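Local coordinates for mitotic checkpoint control protein kinase BUB1 (Drosophila melanogaster, PDB 6JKK) that probably phosphorylates protein substrates with ATP through its kinase domain, acting in the mitotic checkpoint at kinetochores, at residues M160-Q165 / V201-I206; S134-L139 / M191-A196; H52-E57 / G73-S78; K81-Q86 / Y129-S134. All coordinates share one frame; numbering follows the deposited sequence.

Overall arrangement
A protein kinase domain illustrates how contact chemistry follows position in the fold. Interactions 3 and 4 belong to one mixed sheet, in which strands 68-75 and 80-87 are neighbours; both rest on antiparallel backbone pairing, but interaction 3 lies toward the surface and adds a salt bridge, a histidine-carboxylate bond and a water, whereas interaction 4 is partly buried and apolar on one face. Interaction 1 is a fully buried contact between a helix and a short strand with the loop leading into it, with a single polar bond across it. Interaction 2, a surface contact of two loops, relies on van der Waals packing. It touches interaction 1 through Ser202 and His161 and shares Ser134 with interaction 4, so it lies between the sheet and the helical region.

Interaction 1: residues M160-Q165 / V201-I206; sequences MHLSCQ and VSLQLI
Gln165 reaches from helix 156-175 to the backbone of Ser202, and this meeting carries the polar part of the contact. Its OE1 accepts from Ser202 N at 2.9 Å along an almost straight N-H path (175°), although the donor sits tilted from the amide carbonyl plane. The same oxygen lies near Leu203 N as well, at 3.6 Å. Beside this bond is a small apolar meeting: Leu162 CD2 touches Leu203 CD2 at 4.1 Å, the two leucines crossing at about a right angle. Leu203 CD2 also lies over the helix backbone, 3.9 Å from Leu162 O, and rests against the CB of Gln165.

One shell further out, the helix itself fixes the glutamine. Gln165 NE2 donates to His161 ND1 at 2.9 Å, one turn earlier, and enters close to the plane of the imidazole, so the ring settles which end of the amide is oxygen and which nitrogen. CG stands anti to the carbonyl carbon and the chain then runs extended (chi2 179°), which carries the amide away from the helix. Both ends of this buried amide therefore have a partner. Ser202 is held in turn, its OG bonded to Pro193 O.

Strand 203-205 pairs with strand 188-190 in the short two-stranded sheet that follows the catalytic loop of kinases and leads into the DFG motif. Ile206 O is bonded to His180 NE2, Leu203 also packs on Met166 and Ile169 of helix 156-175, and helix 310-322 covers Met160 and Ser163 on that same helix.

Interaction 2: residues S134-L139 / M191-A196; sequences SDYGSL and MKPICA
An ST turn at Ser134 lies in the linker between strand 127-132 and helix 139-150, the hinge of the kinase fold, and here Ser134 packs against Met191. Ser134 CB touches Met191 SD at 3.7 Å, chi2 of the methionine (-55°) turning SD back toward the serine. OG, anti to the backbone N (chi1 169°), accepts from Tyr136 N at 3.1 Å and Gly137 N at 3.2 Å, and is also bonded to Leu190 O. An alanine here would keep the touch to the sulphur but remove the hydroxyl's bonds to Tyr136 N, Gly137 N and Leu190 O, and would probably free the turn to shift.

The turn delivers Tyr136 to the loop 191-196. Met191 O approaches the rim of the ring near its plane, 3.8 Å from CD2 of Tyr136, while Lys192 CA lies 3.8 Å from Tyr136 CE2. At the far end Pro193 crosses the tyrosine at about a right angle, its CD 3.7 Å from Tyr136 OH. Leu339 of the C-terminal helix 325-339 also touches Tyr136.

Between the loops the chemistry is thus van der Waals packing, while the hydroxyl of Ser134 spends its bonding capacity on shaping its own turn and holding strand 188-190.

Interaction 3: residues H52-E57 / G73-S78; sequences HNEKFE and GKHLKS
Phe56 and His75, a non-hydrogen-bonded antiparallel pair, pack together and form the close-packed part of this contact. His75 CD2 lies over one face of the phenyl ring, 3.6 Å from Phe56 CE2, with the ring planes oblique to one another at 37°. Next to them the backbones close up: Glu57 N donates to Lys74 O at 2.9 Å and Lys74 N returns the bond to Glu57 O at 3.1 Å. At this tight end Gly73 CA lies close to Glu57 O, where a side chain would collide. Val82 of strand 80-87 touches Phe56 from the next part of the sheet.

Strands 54-64 and 68-75 form the hairpin that carries the glycine-rich loop in kinases; the pairs described lie at its open end, away from the connecting turn.

Here the ladder slackens. Leu76 N makes only a weak bond to Lys55 O, and a water adds a bridge, donating to Lys55 O and accepting from Lys77 N at 2.8 Å. Glu54 links the two segments at this end: a bend at chi2 (-60°) turns CD back toward the histidine, and OE2 accepts from His75 NE2 at 2.7 Å, using its anti lone pair and lying in the imidazole plane. The same oxygen forms a salt bridge with a long, weak hydrogen bond to Lys77 NZ at 3.3 Å. An alanine in place of Glu54 would probably leave His75 NE2 without this acceptor and Lys77 without this countercharge. Leu76 spreads its methyls over two charged side chains, CD1 against Lys55 CD at 3.6 Å and CD2 against Glu57 CG at 3.5 Å.

Interaction 4: residues K81-Q86 / Y129-S134; sequences KVALKQ and YISEFS
Lys81 meets Phe133 where the strand pairing begins. Its carbonyl O accepts from Phe133 N at 2.9 Å, the donor standing above the carbonyl plane, and its CD lies 3.8 Å from Phe133 CD1; farther out, NZ forms a salt bridge with Asp135. Val82 points away from Glu132, its cross-strand pair, yet its CB rests on Ile130 CG2 at 3.6 Å. Phe56 of strand 54-64 touches both Val82 and Ile130, extending the apolar face.

Ala83 and Ser131 are a hydrogen-bonded antiparallel pair: Ala83 N donates to Ser131 O at 2.7 Å, and Ser131 N to Ala83 O at 3.0 Å. The methyl of Ala83 comes to the edge of the Phe133 ring. Leu84 returns to the face of Ile130, the two lying side by side and pointing the same way, with Leu84 CD2 3.9 Å from Ile130 CG1.

Lys85 closes the ladder through Tyr129, its N donating to Tyr129 O at 2.9 Å and its O accepting from Tyr129 N at 2.8 Å. Its side chain is extended throughout, CG anti to the backbone N (chi1 179°), and NZ forms salt bridges with Glu94, the lysine-glutamate pair of kinases, and with Asp207 of the DFG motif; Lys85 is predicted to bind ATP.

Chemically the contact is divided: main-chain bonds fix the register, branched aliphatic groups fill one face, and two acids balance the Lys85 amine and would probably hold it in place.

Interaction 1: residues M160-Q165 / V201-I206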
# COMPACT_ATOMS: atom_id res chain seq x y z
N MET A 160 11.73 -12.04 3.73
CA MET A 160 12.46 -11.78 2.49
C MET A 160 11.54 -11.98 1.28
O MET A 160 11.59 -11.20 0.32
CB MET A 160 13.65 -12.72 2.34
CG MET A 160 14.69 -12.58 3.40
SD MET A 160 16.06 -13.65 2.94
CE MET A 160 16.85 -13.80 4.54
N HIS A 161 10.73 -13.03 1.33
CA HIS A 161 9.82 -13.35 0.22
C HIS A 161 8.78 -12.25 0.04
O HIS A 161 8.52 -11.79 -1.09
CB HIS A 161 9.13 -14.69 0.48
CG HIS A 161 8.54 -15.32 -0.75
ND1 HIS A 161 7.43 -14.81 -1.39
CD2 HIS A 161 8.88 -16.44 -1.43
CE1 HIS A 161 7.13 -15.57 -2.43
NE2 HIS A 161 7.99 -16.57 -2.47
N LEU A 162 8.19 -11.82 1.15
CA LEU A 162 7.20 -10.75 1.13
C LEU A 162 7.82 -9.41 0.73
O LEU A 162 7.19 -8.61 0.04
CB LEU A 162 6.52 -10.62 2.50
CG LEU A 162 5.62 -11.77 2.95
CD1 LEU A 162 5.06 -11.52 4.35
CD2 LEU A 162 4.48 -11.97 1.95
N SER A 163 9.05 -9.15 1.17
CA SER A 163 9.76 -7.93 0.81
C SER A 163 10.05 -7.86 -0.69
O SER A 163 9.97 -6.79 -1.31
CB SER A 163 11.06 -7.82 1.59
OG SER A 163 10.80 -7.71 2.98
N CYS A 164 10.40 -9.00 -1.26
CA CYS A 164 10.67 -9.10 -2.68
C CYS A 164 9.42 -8.74 -3.46
O CYS A 164 9.48 -8.04 -4.48
CB CYS A 164 11.12 -10.52 -3.03
SG CYS A 164 11.82 -10.70 -4.68
N GLN A 165 8.28 -9.22 -2.99
CA GLN A 165 7.01 -8.91 -3.62
C GLN A 165 6.66 -7.44 -3.51
O GLN A 165 6.23 -6.82 -4.49
CB GLN A 165 5.88 -9.74 -3.00
CG GLN A 165 5.97 -11.23 -3.27
CD GLN A 165 4.83 -11.98 -2.61
OE1 GLN A 165 3.67 -11.62 -2.79
NE2 GLN A 165 5.15 -13.01 -1.83
N VAL A 201 2.61 -12.86 -7.25
CA VAL A 201 2.23 -11.92 -6.21
C VAL A 201 1.04 -12.44 -5.42
O VAL A 201 0.05 -12.91 -5.99
CB VAL A 201 1.99 -10.51 -6.81
CG1 VAL A 201 2.15 -10.53 -8.32
CG2 VAL A 201 0.62 -9.96 -6.41
N SER A 202 1.16 -12.40 -4.09
CA SER A 202 0.06 -12.74 -3.22
C SER A 202 -0.41 -11.52 -2.44
O SER A 202 -1.40 -11.58 -1.71
CB SER A 202 0.46 -13.86 -2.26
OG SER A 202 0.82 -15.03 -2.96
N LEU A 203 0.32 -10.42 -2.60
CA LEU A 203 0.00 -9.16 -1.94
C LEU A 203 -0.74 -8.17 -2.84
O LEU A 203 -0.62 -8.23 -4.06
CB LEU A 203 1.29 -8.48 -1.46
CG LEU A 203 1.76 -8.56 -0.01
CD1 LEU A 203 1.15 -9.73 0.77
CD2 LEU A 203 3.27 -8.60 0.03
N GLN A 204 -1.49 -7.26 -2.23
CA GLN A 204 -2.16 -6.19 -2.97
C GLN A 204 -2.04 -4.88 -2.21
O GLN A 204 -2.31 -4.82 -1.00
CB GLN A 204 -3.64 -6.54 -3.18
CG GLN A 204 -4.42 -5.51 -4.00
CD GLN A 204 -5.87 -5.92 -4.20
OE1 GLN A 204 -6.75 -5.51 -3.43
NE2 GLN A 204 -6.13 -6.72 -5.22
N LEU A 205 -1.61 -3.84 -2.91
CA LEU A 205 -1.51 -2.50 -2.33
C LEU A 205 -2.86 -1.80 -2.43
O LEU A 205 -3.49 -1.81 -3.49
CB LEU A 205 -0.46 -1.68 -3.09
CG LEU A 205 -0.17 -0.26 -2.61
CD1 LEU A 205 0.43 -0.30 -1.21
CD2 LEU A 205 0.78 0.45 -3.57
N ILE A 206 -3.31 -1.21 -1.32
CA ILE A 206 -4.64 -0.59 -1.25
C ILE A 206 -4.58 0.83 -0.69
O ILE A 206 -3.53 1.26 -0.19
CB ILE A 206 -5.58 -1.42 -0.34
CG1 ILE A 206 -5.11 -1.33 1.12
CG2 ILE A 206 -5.64 -2.88 -0.79
CD1 ILE A 206 -6.07 -1.93 2.17

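Interaction 2: residues S134-L139 / M191-A196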
# COMPACT_ATOMS: atom_id res chain seq x y z
N SER A 134 -10.15 -9.29 1.52
CA SER A 134 -9.24 -10.41 1.70
C SER A 134 -9.57 -11.20 2.96
O SER A 134 -9.65 -10.62 4.05
CB SER A 134 -7.80 -9.92 1.79
OG SER A 134 -6.96 -10.98 2.22
N ASP A 135 -9.73 -12.52 2.83
CA ASP A 135 -9.96 -13.38 3.99
C ASP A 135 -8.75 -13.44 4.93
O ASP A 135 -8.89 -13.79 6.10
CB ASP A 135 -10.33 -14.81 3.56
CG ASP A 135 -11.77 -14.92 3.08
OD1 ASP A 135 -12.70 -14.79 3.91
OD2 ASP A 135 -11.98 -15.17 1.87
N TYR A 136 -7.58 -13.08 4.41
CA TYR A 136 -6.35 -13.12 5.21
C TYR A 136 -6.02 -11.79 5.89
O TYR A 136 -5.30 -11.76 6.89
CB TYR A 136 -5.19 -13.62 4.36
CG TYR A 136 -5.46 -14.98 3.75
CD1 TYR A 136 -5.37 -16.13 4.53
CD2 TYR A 136 -5.82 -15.11 2.42
CE1 TYR A 136 -5.63 -17.37 3.99
CE2 TYR A 136 -6.08 -16.36 1.87
CZ TYR A 136 -5.98 -17.48 2.66
OH TYR A 136 -6.23 -18.72 2.12
N GLY A 137 -6.55 -10.70 5.35
CA GLY A 137 -6.40 -9.39 5.98
C GLY A 137 -5.14 -8.68 5.54
O GLY A 137 -4.49 -9.09 4.57
N SER A 138 -4.78 -7.62 6.26
CA SER A 138 -3.59 -6.83 5.93
C SER A 138 -2.34 -7.50 6.48
O SER A 138 -2.42 -8.45 7.25
CB SER A 138 -3.71 -5.43 6.52
OG SER A 138 -3.56 -5.48 7.93
N LEU A 139 -1.18 -6.98 6.09
CA LEU A 139 0.09 -7.48 6.64
C LEU A 139 0.18 -7.31 8.15
O LEU A 139 0.83 -8.12 8.82
CB LEU A 139 1.29 -6.83 5.95
CG LEU A 139 1.75 -7.55 4.69
CD1 LEU A 139 3.03 -6.94 4.16
CD2 LEU A 139 1.94 -9.03 4.96
N MET A 191 -3.70 -11.59 -0.27
CA MET A 191 -4.89 -12.00 -1.01
C MET A 191 -5.00 -13.51 -1.11
O MET A 191 -6.10 -14.06 -1.24
CB MET A 191 -4.87 -11.39 -2.41
CG MET A 191 -4.76 -9.88 -2.41
SD MET A 191 -6.06 -9.13 -1.42
CE MET A 191 -7.49 -9.42 -2.47
N LYS A 192 -3.85 -14.18 -1.02
CA LYS A 192 -3.80 -15.63 -1.13
C LYS A 192 -2.51 -16.13 -0.49
O LYS A 192 -1.60 -15.34 -0.23
CB LYS A 192 -3.91 -16.06 -2.60
CG LYS A 192 -2.84 -15.51 -3.53
CD LYS A 192 -3.06 -16.07 -4.94
CE LYS A 192 -2.10 -15.48 -5.96
NZ LYS A 192 -0.69 -15.66 -5.57
N PRO A 193 -2.42 -17.45 -0.22
CA PRO A 193 -1.18 -17.95 0.39
C PRO A 193 0.03 -17.71 -0.51
O PRO A 193 -0.14 -17.42 -1.69
CB PRO A 193 -1.45 -19.45 0.53
CG PRO A 193 -2.95 -19.57 0.59
CD PRO A 193 -3.45 -18.50 -0.33
N ILE A 194 1.24 -17.80 0.04
CA ILE A 194 2.47 -17.61 -0.74
C ILE A 194 2.81 -18.88 -1.52
O ILE A 194 2.57 -19.98 -1.02
CB ILE A 194 3.66 -17.25 0.19
CG1 ILE A 194 3.51 -15.83 0.74
CG2 ILE A 194 4.97 -17.30 -0.53
CD1 ILE A 194 2.65 -15.76 1.94
N CYS A 195 3.35 -18.74 -2.74
CA CYS A 195 4.00 -19.85 -3.44
C CYS A 195 5.51 -19.75 -3.25
O CYS A 195 6.05 -18.66 -3.08
CB CYS A 195 3.69 -19.86 -4.93
SG CYS A 195 2.36 -18.78 -5.45
N ALA A 196 6.19 -20.89 -3.30
CA ALA A 196 7.64 -20.92 -3.16
C ALA A 196 8.40 -20.07 -4.18
O ALA A 196 9.56 -19.70 -3.95
CB ALA A 196 8.14 -22.36 -3.20

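Interaction 3: residues H52-E57 / G73-S78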
# COMPACT_ATOMS: atom_id res chain seq x y z
N HIS A 52 -26.49 0.93 -8.98
CA HIS A 52 -27.20 0.58 -10.22
C HIS A 52 -27.98 -0.72 -10.06
O HIS A 52 -28.90 -0.81 -9.25
CB HIS A 52 -26.22 0.51 -11.40
CG HIS A 52 -25.65 1.83 -11.79
ND1 HIS A 52 -26.44 2.95 -12.01
CD2 HIS A 52 -24.37 2.22 -12.01
CE1 HIS A 52 -25.67 3.97 -12.35
NE2 HIS A 52 -24.41 3.55 -12.36
N ASN A 53 -27.62 -1.74 -10.84
CA ASN A 53 -28.31 -3.03 -10.78
C ASN A 53 -27.70 -4.00 -9.76
O ASN A 53 -28.27 -5.06 -9.49
CB ASN A 53 -28.35 -3.68 -12.17
CG ASN A 53 -29.40 -3.08 -13.08
OD1 ASN A 53 -30.53 -2.81 -12.66
ND2 ASN A 53 -29.04 -2.85 -14.34
N GLU A 54 -26.56 -3.62 -9.20
CA GLU A 54 -25.82 -4.51 -8.31
C GLU A 54 -26.20 -4.31 -6.85
O GLU A 54 -26.18 -3.18 -6.35
CB GLU A 54 -24.32 -4.30 -8.51
CG GLU A 54 -23.91 -4.26 -9.98
CD GLU A 54 -24.27 -5.54 -10.73
OE1 GLU A 54 -24.71 -5.45 -11.89
OE2 GLU A 54 -24.10 -6.64 -10.15
N LYS A 55 -26.57 -5.40 -6.17
CA LYS A 55 -26.94 -5.35 -4.76
C LYS A 55 -25.86 -5.97 -3.87
O LYS A 55 -25.26 -6.99 -4.22
CB LYS A 55 -28.29 -6.03 -4.51
CG LYS A 55 -28.65 -6.15 -3.03
CD LYS A 55 -29.99 -6.82 -2.82
CE LYS A 55 -31.12 -5.92 -3.26
NZ LYS A 55 -32.45 -6.49 -2.89
N PHE A 56 -25.61 -5.34 -2.73
CA PHE A 56 -24.57 -5.79 -1.82
C PHE A 56 -25.14 -5.96 -0.42
O PHE A 56 -25.98 -5.18 0.02
CB PHE A 56 -23.44 -4.76 -1.76
CG PHE A 56 -22.76 -4.53 -3.08
CD1 PHE A 56 -23.32 -3.68 -4.02
CD2 PHE A 56 -21.56 -5.16 -3.37
CE1 PHE A 56 -22.70 -3.46 -5.24
CE2 PHE A 56 -20.92 -4.95 -4.58
CZ PHE A 56 -21.49 -4.10 -5.52
N GLU A 57 -24.70 -7.00 0.28
CA GLU A 57 -24.94 -7.10 1.72
C GLU A 57 -23.89 -6.21 2.36
O GLU A 57 -22.74 -6.23 1.95
CB GLU A 57 -24.70 -8.52 2.22
CG GLU A 57 -25.75 -9.56 1.86
CD GLU A 57 -25.32 -10.95 2.29
OE1 GLU A 57 -24.15 -11.09 2.72
OE2 GLU A 57 -26.13 -11.89 2.19
N GLY A 73 -18.68 -6.78 3.25
CA GLY A 73 -19.98 -7.22 2.77
C GLY A 73 -19.83 -8.25 1.66
O GLY A 73 -18.83 -8.96 1.60
N LYS A 74 -20.84 -8.33 0.80
CA LYS A 74 -20.77 -9.28 -0.31
C LYS A 74 -21.61 -8.86 -1.49
O LYS A 74 -22.76 -8.45 -1.33
CB LYS A 74 -21.19 -10.68 0.16
CG LYS A 74 -21.16 -11.74 -0.94
CD LYS A 74 -21.48 -13.12 -0.39
CE LYS A 74 -20.46 -13.55 0.64
NZ LYS A 74 -20.82 -14.86 1.27
N HIS A 75 -21.03 -8.95 -2.68
CA HIS A 75 -21.76 -8.81 -3.93
C HIS A 75 -22.57 -10.10 -4.13
O HIS A 75 -22.00 -11.15 -4.42
CB HIS A 75 -20.78 -8.59 -5.09
CG HIS A 75 -21.44 -8.32 -6.41
ND1 HIS A 75 -21.11 -9.01 -7.55
CD2 HIS A 75 -22.40 -7.43 -6.76
CE1 HIS A 75 -21.85 -8.56 -8.56
NE2 HIS A 75 -22.64 -7.60 -8.10
N LEU A 76 -23.88 -10.01 -3.96
CA LEU A 76 -24.76 -11.18 -3.95
C LEU A 76 -24.69 -12.04 -5.23
O LEU A 76 -24.69 -13.27 -5.16
CB LEU A 76 -26.20 -10.74 -3.68
CG LEU A 76 -26.39 -10.12 -2.30
CD1 LEU A 76 -27.81 -9.63 -2.07
CD2 LEU A 76 -26.03 -11.15 -1.26
N LYS A 77 -24.64 -11.38 -6.38
CA LYS A 77 -24.61 -12.06 -7.67
C LYS A 77 -23.35 -12.92 -7.81
O LYS A 77 -23.41 -14.07 -8.24
CB LYS A 77 -24.68 -11.02 -8.80
CG LYS A 77 -24.86 -11.59 -10.20
CD LYS A 77 -25.22 -10.48 -11.18
CE LYS A 77 -26.53 -9.80 -10.80
NZ LYS A 77 -26.64 -8.42 -11.38
N SER A 78 -22.22 -12.34 -7.42
CA SER A 78 -20.92 -12.97 -7.54
C SER A 78 -20.61 -13.90 -6.37
O SER A 78 -19.93 -14.92 -6.54
CB SER A 78 -19.83 -11.89 -7.57
OG SER A 78 -19.14 -11.90 -8.80
O HOH W 1 -25.49 -8.76 -6.68

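Interaction 4: residues K81-Q86 / Y129-S134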
# COMPACT_ATOMS: atom_id res chain seq x y z
N LYS A 81 -16.76 -11.42 -1.81
CA LYS A 81 -16.65 -10.64 -0.58
C LYS A 81 -15.99 -9.30 -0.88
O LYS A 81 -14.92 -9.25 -1.48
CB LYS A 81 -15.80 -11.38 0.46
CG LYS A 81 -16.58 -12.31 1.37
CD LYS A 81 -15.78 -12.56 2.64
CE LYS A 81 -16.24 -13.81 3.35
NZ LYS A 81 -15.45 -14.06 4.59
N VAL A 82 -16.63 -8.22 -0.44
CA VAL A 82 -16.15 -6.89 -0.77
C VAL A 82 -15.87 -6.05 0.48
O VAL A 82 -16.42 -6.31 1.55
CB VAL A 82 -17.14 -6.15 -1.71
CG1 VAL A 82 -17.29 -6.90 -3.03
CG2 VAL A 82 -18.50 -5.99 -1.05
N ALA A 83 -15.01 -5.05 0.33
CA ALA A 83 -14.85 -4.02 1.34
C ALA A 83 -15.60 -2.80 0.86
O ALA A 83 -15.48 -2.43 -0.31
CB ALA A 83 -13.39 -3.67 1.53
N LEU A 84 -16.36 -2.18 1.75
CA LEU A 84 -17.04 -0.94 1.41
C LEU A 84 -16.41 0.19 2.20
O LEU A 84 -16.42 0.19 3.43
CB LEU A 84 -18.55 -1.04 1.71
CG LEU A 84 -19.24 -2.23 1.05
CD1 LEU A 84 -19.51 -3.32 2.06
CD2 LEU A 84 -20.54 -1.84 0.35
N LYS A 85 -15.82 1.15 1.48
CA LYS A 85 -15.15 2.27 2.13
C LYS A 85 -15.92 3.55 1.92
O LYS A 85 -16.10 4.01 0.78
CB LYS A 85 -13.73 2.43 1.58
CG LYS A 85 -12.96 3.59 2.20
CD LYS A 85 -11.58 3.72 1.56
CE LYS A 85 -10.79 4.87 2.16
NZ LYS A 85 -9.39 4.84 1.65
N GLN A 86 -16.37 4.13 3.03
CA GLN A 86 -17.13 5.37 2.99
C GLN A 86 -16.28 6.52 3.49
O GLN A 86 -15.55 6.38 4.48
CB GLN A 86 -18.37 5.24 3.88
CG GLN A 86 -19.25 6.49 3.87
CD GLN A 86 -20.67 6.19 4.32
OE1 GLN A 86 -20.89 5.71 5.43
NE2 GLN A 86 -21.63 6.47 3.45
N TYR A 129 -16.72 3.46 -1.94
CA TYR A 129 -15.97 2.69 -2.92
C TYR A 129 -15.94 1.22 -2.52
O TYR A 129 -15.62 0.87 -1.37
CB TYR A 129 -14.55 3.25 -3.07
CG TYR A 129 -14.53 4.66 -3.62
CD1 TYR A 129 -15.28 5.00 -4.74
CD2 TYR A 129 -13.79 5.66 -3.00
CE1 TYR A 129 -15.28 6.29 -5.24
CE2 TYR A 129 -13.79 6.95 -3.48
CZ TYR A 129 -14.53 7.26 -4.60
OH TYR A 129 -14.53 8.55 -5.09
N ILE A 130 -16.27 0.35 -3.47
CA ILE A 130 -16.34 -1.08 -3.23
C ILE A 130 -15.17 -1.79 -3.92
O ILE A 130 -15.01 -1.69 -5.14
CB ILE A 130 -17.68 -1.64 -3.76
CG1 ILE A 130 -18.84 -0.96 -3.02
CG2 ILE A 130 -17.73 -3.14 -3.59
CD1 ILE A 130 -20.24 -1.33 -3.52
N SER A 131 -14.37 -2.50 -3.13
CA SER A 131 -13.20 -3.23 -3.65
C SER A 131 -13.14 -4.64 -3.06
O SER A 131 -13.94 -4.97 -2.19
CB SER A 131 -11.91 -2.47 -3.36
OG SER A 131 -11.76 -2.23 -1.97
N GLU A 132 -12.19 -5.46 -3.50
CA GLU A 132 -12.14 -6.85 -3.03
C GLU A 132 -11.72 -6.97 -1.56
O GLU A 132 -10.80 -6.29 -1.11
CB GLU A 132 -11.20 -7.69 -3.91
CG GLU A 132 -11.20 -9.17 -3.55
CD GLU A 132 -10.29 -10.00 -4.44
OE1 GLU A 132 -9.64 -9.43 -5.33
OE2 GLU A 132 -10.22 -11.23 -4.22
N PHE A 133 -12.41 -7.85 -0.83
CA PHE A 133 -12.07 -8.15 0.56
C PHE A 133 -11.13 -9.34 0.62
O PHE A 133 -11.29 -10.30 -0.14
CB PHE A 133 -13.35 -8.46 1.33
CG PHE A 133 -13.14 -8.67 2.81
CD1 PHE A 133 -13.10 -9.95 3.35
CD2 PHE A 133 -13.00 -7.58 3.67
CE1 PHE A 133 -12.92 -10.14 4.71
CE2 PHE A 133 -12.82 -7.77 5.03
CZ PHE A 133 -12.78 -9.05 5.55
N SER A 134 -10.15 -9.29 1.52
CA SER A 134 -9.24 -10.41 1.70
C SER A 134 -9.57 -11.20 2.96
O SER A 134 -9.65 -10.62 4.05
CB SER A 134 -7.80 -9.92 1.79
OG SER A 134 -6.96 -10.98 2.22